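Local coordinates for protein complement factor H (Mus musculus, PDB 2YBY) that regulates complement in innate immunity, as a soluble protein built from sushi repeats, here cut down to its sixth and seventh domains, at residues Y73-G77 and P119-I123. The protein carries 1 engineered substitution. Residues are numbered along the deposited sequence; the frame is centred on the assembly and turned at random. Where two conformers were deposited one is given.
Sequences YVENG and PPKCI
Glu-75 and Lys-121 face each other as a single beta bridge, running in parallel, and both of its hydrogen bonds belong to Glu-75. Its N donates to Pro-120 O at 3.2 Å, and its O accepts Cys-122 N at 2.9 Å. Both bonds are nearly straight, with N-H...acceptor angles of 164° for the first and 161° for the second. Pro-120 O is shared: Val-74 CA adds a CA-H...O contact, and a water donates to Tyr-73 O and, only weakly, to Pro-120 O.

The dense side is formed by Val-74 and Cys-122, both buried. Val-74 CG1, set anti to the backbone N (chi1 180°), rests 3.7 Å from Cys-122 SG, while the other methyl, CG2, approaches Pro-120 CB more loosely. Cys-122 turns SG to the side away from its own carbonyl carbon, where it is disulfide-bonded to Cys-96; Val-94 also packs on Val-74, and Leu-102 and Tyr-100 touch Cys-122. This is the second of the two sushi repeats (SCR): the Cys-96 to Cys-122 disulfide fastens the end of the chain to the loop after strand 91-93, while the bridge joins it to the loop that follows strand 66-71. That latter loop reverses in a type II turn from Val-74 to Gly-77, and Pro-120 centres an inverse gamma turn on the facing segment.

The outer side is slacker and open to solvent. Glu-75 and Lys-121 extend side by side in the same direction, and the carboxylate lies along the lysine's methylenes, with OE1 3.4 Å from Lys-121 CE. The charged ends stop short of a salt bridge, with Glu-75 OE1 and Lys-121 NZ 4.2 Å apart. Beside them, Asn-76 ND2 reaches Cys-122 O in a fairly straight but weak hydrogen bond of 3.4 Å.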
loop_
_atom_site.group_PDB
_atom_site.type_symbol
_atom_site.label_atom_id
_atom_site.label_comp_id
_atom_site.label_asym_id
_atom_site.label_seq_id
_atom_site.Cartn_x
_atom_site.Cartn_y
_atom_site.Cartn_z
ATOM N N TYR A 73 -3.478 -17.021 -4.604
ATOM C CA TYR A 73 -3.071 -18.323 -5.112
ATOM C C TYR A 73 -1.637 -18.685 -4.723
ATOM O O TYR A 73 -0.744 -17.835 -4.851
ATOM C CB TYR A 73 -3.212 -18.330 -6.652
ATOM C CG TYR A 73 -4.536 -17.769 -7.131
ATOM C CD1 TYR A 73 -5.701 -18.520 -7.056
ATOM C CD2 TYR A 73 -4.628 -16.478 -7.634
ATOM C CE1 TYR A 73 -6.924 -18.006 -7.489
ATOM C CE2 TYR A 73 -5.841 -15.948 -8.055
ATOM C CZ TYR A 73 -6.991 -16.716 -7.991
ATOM O OH TYR A 73 -8.197 -16.200 -8.407
ATOM N N VAL A 74 -1.414 -19.940 -4.307
ATOM C CA VAL A 74 -0.100 -20.477 -4.010
ATOM C C VAL A 74 0.019 -21.765 -4.822
ATOM O O VAL A 74 -0.822 -22.644 -4.664
ATOM C CB VAL A 74 0.148 -20.776 -2.512
ATOM C CG1 VAL A 74 1.566 -21.344 -2.319
ATOM C CG2 VAL A 74 -0.035 -19.500 -1.678
ATOM N N GLU A 75 1.045 -21.868 -5.659
ATOM C CA GLU A 75 1.287 -23.082 -6.440
ATOM C C GLU A 75 1.932 -24.097 -5.505
ATOM O O GLU A 75 2.951 -23.782 -4.888
ATOM C CB GLU A 75 2.194 -22.815 -7.654
ATOM C CG GLU A 75 2.452 -24.060 -8.500
ATOM C CD GLU A 75 3.487 -23.890 -9.594
ATOM O OE1 GLU A 75 3.538 -22.796 -10.194
ATOM O OE2 GLU A 75 4.282 -24.831 -9.818
ATOM N N ASN A 76 1.347 -25.309 -5.433
ATOM C CA ASN A 76 1.785 -26.428 -4.579
ATOM C C ASN A 76 1.706 -25.999 -3.108
ATOM O O ASN A 76 2.569 -26.360 -2.310
ATOM C CB ASN A 76 3.192 -26.936 -4.929
ATOM C CG ASN A 76 3.258 -27.703 -6.236
ATOM O OD1 ASN A 76 2.392 -28.531 -6.532
ATOM N ND2 ASN A 76 4.295 -27.474 -7.025
ATOM N N GLY A 77 0.659 -25.254 -2.780
ATOM C CA GLY A 77 0.448 -24.742 -1.435
ATOM C C GLY A 77 -1.000 -24.390 -1.186
ATOM O O GLY A 77 -1.859 -24.498 -2.069
ATOM N N PRO A 119 8.275 -15.317 -4.828
ATOM C CA PRO A 119 6.890 -15.446 -5.282
ATOM C C PRO A 119 6.147 -16.604 -4.606
ATOM O O PRO A 119 6.780 -17.554 -4.109
ATOM C CB PRO A 119 7.037 -15.744 -6.783
ATOM C CG PRO A 119 8.403 -15.336 -7.140
ATOM C CD PRO A 119 9.200 -15.676 -5.917
ATOM N N PRO A 120 4.806 -16.567 -4.653
ATOM C CA PRO A 120 3.991 -17.622 -4.039
ATOM C C PRO A 120 3.950 -18.898 -4.869
ATOM O O PRO A 120 2.909 -19.309 -5.397
ATOM C CB PRO A 120 2.606 -16.973 -3.937
ATOM C CG PRO A 120 2.566 -16.000 -5.020
ATOM C CD PRO A 120 3.956 -15.482 -5.192
ATOM N N LYS A 121 5.109 -19.492 -5.020
ATOM C CA LYS A 121 5.318 -20.719 -5.766
ATOM C C LYS A 121 6.198 -21.640 -4.916
ATOM O O LYS A 121 7.374 -21.347 -4.695
ATOM C CB LYS A 121 5.999 -20.388 -7.108
ATOM C CG LYS A 121 6.159 -21.561 -8.058
ATOM C CD LYS A 121 6.616 -21.068 -9.438
ATOM C CE LYS A 121 6.908 -22.175 -10.419
ATOM N NZ LYS A 121 7.272 -21.633 -11.756
ATOM N N CYS A 122 5.614 -22.728 -4.404
ATOM C CA CYS A 122 6.377 -23.696 -3.609
ATOM C C CYS A 122 7.042 -24.660 -4.615
ATOM O O CYS A 122 6.356 -25.218 -5.472
ATOM C CB CYS A 122 5.469 -24.431 -2.637
ATOM S SG CYS A 122 4.584 -23.336 -1.487
ATOM N N ILE A 123 8.351 -24.848 -4.486
ATOM C CA ILE A 123 9.153 -25.666 -5.411
ATOM C C ILE A 123 10.013 -26.726 -4.716
ATOM O O ILE A 123 10.334 -26.608 -3.540
ATOM C CB ILE A 123 10.034 -24.748 -6.283
ATOM C CG1 ILE A 123 11.081 -23.989 -5.451
ATOM C CG2 ILE A 123 9.180 -23.772 -7.096
ATOM C CD1 ILE A 123 12.213 -23.356 -6.259
HETATM O O HOH W 1 0.564 -17.866 -7.400
#